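Local structure of carboxylic ester hydrolase (Aspergillus niger, 7K4O) at residues Q73-P81 against A116-F127. The protein probably hydrolyses the ester bonds of tannins, releasing gallic acid, as a secreted serine esterase of the tannase family. Residues are numbered along the deposited sequence; the frame is centred on the assembly and turned at random.
Sequences QVLLEIWLP and ASGMTDGGFGGF
Leu75 to Trp79 pair antiparallel with Ser117 to Asp121, two bonds joining each of Glu77-Met119 and Trp79-Ser117. At Asp121 one backbone bond remains, Asp121 N to Leu75 O, while its side-chain OD1 accepts from Leu75 N at 2.9 Å and, through the opposite face of its plane, from Gly123 N at 2.8 Å, the latter closing an Asx turn. Its CG sits between backbone N and carbonyl carbon (chi1 88°), which swings the carboxylate over to the neighbouring strand. OD2 receives Gly126 N, and a water it shares with Gln73 O and Gly125 N, so a short acidic side chain ties a glycine-rich loop to the sheet. Gly122 and Gly123 suit the type I' turn with their positive phi. The Phe127 ring turns back to the strand with its CZ edge toward the Leu76 backbone, CZ lying 3.6 Å from Glu77 CB and 3.7 Å from Leu75 CB, while Met119 CE lies 4.1 Å above the ring plane, offset toward its rim. Met119 runs alongside Glu77, whose extended chain (chi1 179°) carries OE1 to Trp79 NE1 at 3.0 Å, met on the anti lone pair. On the other face Leu76 CD2 packs 3.6 Å from Thr120 OG1, and Leu76 also touches Ile161 of helix 144-169. An N-linked glycan touches Leu75, Glu77 and Phe127. This is the antiparallel part of the mixed sheet, leading into the parallel strands of an alpha/beta-hydrolase fold.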
loop_
_atom_site.group_PDB
_atom_site.type_symbol
_atom_site.label_atom_id
_atom_site.label_comp_id
_atom_site.label_asym_id
_atom_site.label_seq_id
_atom_site.Cartn_x
_atom_site.Cartn_y
_atom_site.Cartn_z
ATOM N N GLN A 73 -22.743 -14.532 -2.264
ATOM C CA GLN A 73 -23.082 -13.704 -1.093
ATOM C C GLN A 73 -21.893 -12.798 -0.755
ATOM O O GLN A 73 -20.732 -13.263 -0.651
ATOM C CB GLN A 73 -23.423 -14.569 0.119
ATOM C CG GLN A 73 -23.966 -13.739 1.275
ATOM C CD GLN A 73 -24.490 -14.589 2.410
ATOM O OE1 GLN A 73 -25.700 -14.742 2.559
ATOM N NE2 GLN A 73 -23.597 -15.146 3.199
ATOM N N VAL A 74 -22.190 -11.528 -0.553
ATOM C CA VAL A 74 -21.215 -10.515 -0.135
ATOM C C VAL A 74 -21.688 -9.979 1.230
ATOM O O VAL A 74 -22.885 -9.734 1.401
ATOM C CB VAL A 74 -21.122 -9.389 -1.169
ATOM C CG1 VAL A 74 -20.054 -8.400 -0.763
ATOM C CG2 VAL A 74 -20.862 -9.917 -2.591
ATOM N N LEU A 75 -20.783 -9.836 2.162
ATOM C CA LEU A 75 -21.067 -9.214 3.470
ATOM C C LEU A 75 -20.403 -7.823 3.488
ATOM O O LEU A 75 -19.231 -7.663 3.170
ATOM C CB LEU A 75 -20.504 -10.057 4.609
ATOM C CG LEU A 75 -21.015 -11.483 4.625
ATOM C CD1 LEU A 75 -20.361 -12.274 5.719
ATOM C CD2 LEU A 75 -22.519 -11.526 4.749
ATOM N N LEU A 76 -21.136 -6.859 4.028
ATOM C CA LEU A 76 -20.578 -5.550 4.365
ATOM C C LEU A 76 -20.645 -5.356 5.877
ATOM O O LEU A 76 -21.584 -5.846 6.533
ATOM C CB LEU A 76 -21.372 -4.444 3.666
ATOM C CG LEU A 76 -21.433 -4.491 2.145
ATOM C CD1 LEU A 76 -22.146 -3.264 1.628
ATOM C CD2 LEU A 76 -20.044 -4.602 1.526
ATOM N N GLU A 77 -19.671 -4.647 6.386
ATOM C CA GLU A 77 -19.675 -4.217 7.796
ATOM C C GLU A 77 -19.453 -2.709 7.783
ATOM O O GLU A 77 -18.471 -2.256 7.212
ATOM C CB GLU A 77 -18.618 -4.929 8.645
ATOM C CG GLU A 77 -18.606 -4.461 10.111
ATOM C CD GLU A 77 -17.875 -5.419 11.055
ATOM O OE1 GLU A 77 -17.162 -4.965 11.954
ATOM O OE2 GLU A 77 -17.934 -6.659 10.772
ATOM N N ILE A 78 -20.346 -1.981 8.458
ATOM C CA ILE A 78 -20.308 -0.506 8.456
ATOM C C ILE A 78 -20.467 -0.071 9.915
ATOM O O ILE A 78 -21.383 -0.553 10.574
ATOM C CB ILE A 78 -21.435 0.052 7.551
ATOM C CG1 ILE A 78 -21.182 -0.336 6.071
ATOM C CG2 ILE A 78 -21.538 1.570 7.676
ATOM C CD1 ILE A 78 -22.332 0.001 5.146
ATOM N N TRP A 79 -19.580 0.783 10.353
ATOM C CA TRP A 79 -19.688 1.386 11.700
ATOM C C TRP A 79 -20.271 2.786 11.546
ATOM O O TRP A 79 -19.643 3.616 10.889
ATOM C CB TRP A 79 -18.359 1.405 12.380
ATOM C CG TRP A 79 -17.769 0.064 12.707
ATOM C CD1 TRP A 79 -18.252 -1.182 12.400
ATOM C CD2 TRP A 79 -16.540 -0.139 13.406
ATOM N NE1 TRP A 79 -17.383 -2.143 12.872
ATOM C CE2 TRP A 79 -16.303 -1.535 13.449
ATOM C CE3 TRP A 79 -15.590 0.712 13.954
ATOM C CZ2 TRP A 79 -15.183 -2.069 14.081
ATOM C CZ3 TRP A 79 -14.463 0.192 14.559
ATOM C CH2 TRP A 79 -14.259 -1.192 14.611
ATOM N N LEU A 80 -21.374 3.025 12.241
ATOM C CA LEU A 80 -22.106 4.324 12.206
ATOM C C LEU A 80 -21.858 5.108 13.481
ATOM O O LEU A 80 -22.137 4.629 14.583
ATOM C CB LEU A 80 -23.588 4.036 12.059
ATOM C CG LEU A 80 -24.063 3.285 10.835
ATOM C CD1 LEU A 80 -25.544 3.005 10.926
ATOM C CD2 LEU A 80 -23.768 4.060 9.555
ATOM N N PRO A 81 -21.284 6.306 13.390
ATOM C CA PRO A 81 -21.218 7.182 14.564
ATOM C C PRO A 81 -22.593 7.484 15.161
ATOM O O PRO A 81 -23.631 7.430 14.524
ATOM C CB PRO A 81 -20.629 8.495 14.032
ATOM C CG PRO A 81 -19.933 8.086 12.711
ATOM C CD PRO A 81 -20.689 6.905 12.167
ATOM N N ALA A 116 -19.291 7.566 8.840
ATOM C CA ALA A 116 -19.763 6.196 8.589
ATOM C C ALA A 116 -18.619 5.490 7.874
ATOM O O ALA A 116 -18.101 6.036 6.897
ATOM C CB ALA A 116 -21.074 6.203 7.836
ATOM N N SER A 117 -18.197 4.339 8.373
ATOM C CA SER A 117 -16.945 3.687 7.928
ATOM C C SER A 117 -17.248 2.244 7.517
ATOM O O SER A 117 -17.940 1.524 8.238
ATOM C CB SER A 117 -15.934 3.711 9.049
ATOM O OG SER A 117 -15.649 5.063 9.458
ATOM N N GLY A 118 -16.833 1.852 6.320
ATOM C CA GLY A 118 -17.220 0.549 5.769
ATOM C C GLY A 118 -16.081 -0.321 5.290
ATOM O O GLY A 118 -15.011 0.157 4.885
ATOM N N MET A 119 -16.364 -1.622 5.306
ATOM C CA MET A 119 -15.498 -2.624 4.664
ATOM C C MET A 119 -16.357 -3.726 4.061
ATOM O O MET A 119 -17.539 -3.890 4.407
ATOM C CB MET A 119 -14.518 -3.205 5.684
ATOM C CG MET A 119 -15.181 -4.072 6.725
ATOM S SD MET A 119 -13.849 -4.516 7.947
ATOM C CE MET A 119 -14.781 -5.638 8.950
ATOM N N THR A 120 -15.737 -4.498 3.180
ATOM C CA THR A 120 -16.409 -5.610 2.499
ATOM C C THR A 120 -15.638 -6.915 2.735
ATOM O O THR A 120 -14.422 -6.912 2.968
ATOM C CB THR A 120 -16.502 -5.321 0.991
ATOM O OG1 THR A 120 -17.152 -6.401 0.317
ATOM C CG2 THR A 120 -15.181 -5.031 0.336
ATOM N N ASP A 121 -16.356 -8.006 2.596
ATOM C CA ASP A 121 -15.706 -9.331 2.523
ATOM C C ASP A 121 -15.456 -9.742 1.075
ATOM O O ASP A 121 -14.938 -10.827 0.878
ATOM C CB ASP A 121 -16.464 -10.416 3.271
ATOM C CG ASP A 121 -17.532 -11.148 2.512
ATOM O OD1 ASP A 121 -18.069 -10.620 1.503
ATOM O OD2 ASP A 121 -17.876 -12.286 2.982
ATOM N N GLY A 122 -15.877 -8.939 0.092
ATOM C CA GLY A 122 -15.536 -9.238 -1.307
ATOM C C GLY A 122 -16.306 -10.372 -1.920
ATOM O O GLY A 122 -16.042 -10.686 -3.123
ATOM N N GLY A 123 -17.234 -10.984 -1.197
ATOM C CA GLY A 123 -17.907 -12.220 -1.628
ATOM C C GLY A 123 -17.106 -13.469 -1.304
ATOM O O GLY A 123 -17.483 -14.541 -1.816
ATOM N N PHE A 124 -16.058 -13.389 -0.475
ATOM C CA PHE A 124 -15.132 -14.534 -0.306
ATOM C C PHE A 124 -15.598 -15.521 0.760
ATOM O O PHE A 124 -14.814 -16.453 1.058
ATOM C CB PHE A 124 -13.734 -14.015 -0.005
ATOM C CG PHE A 124 -13.213 -12.932 -0.919
ATOM C CD1 PHE A 124 -13.561 -12.885 -2.266
ATOM C CD2 PHE A 124 -12.270 -12.041 -0.446
ATOM C CE1 PHE A 124 -13.056 -11.894 -3.100
ATOM C CE2 PHE A 124 -11.780 -11.046 -1.265
ATOM C CZ PHE A 124 -12.179 -10.977 -2.583
ATOM N N GLY A 125 -16.771 -15.351 1.352
ATOM C CA GLY A 125 -17.328 -16.310 2.324
ATOM C C GLY A 125 -17.056 -15.944 3.767
ATOM O O GLY A 125 -16.906 -16.876 4.624
ATOM N N GLY A 126 -16.917 -14.676 4.076
ATOM C CA GLY A 126 -16.659 -14.186 5.432
ATOM C C GLY A 126 -15.528 -13.214 5.455
ATOM O O GLY A 126 -14.620 -13.328 4.627
ATOM N N PHE A 127 -15.517 -12.270 6.394
ATOM C CA PHE A 127 -14.464 -11.253 6.468
ATOM C C PHE A 127 -13.079 -11.861 6.596
ATOM O O PHE A 127 -12.079 -11.282 6.149
ATOM C CB PHE A 127 -14.736 -10.217 7.571
ATOM C CG PHE A 127 -15.990 -9.443 7.345
ATOM C CD1 PHE A 127 -16.084 -8.462 6.343
ATOM C CD2 PHE A 127 -17.090 -9.673 8.140
ATOM C CE1 PHE A 127 -17.298 -7.828 6.104
ATOM C CE2 PHE A 127 -18.286 -9.027 7.904
ATOM C CZ PHE A 127 -18.381 -8.074 6.903
HETATM O O HOH W 1 -19.343 -13.881 1.574
HETATM O O HOH W 2 -19.972 -15.375 -2.969
#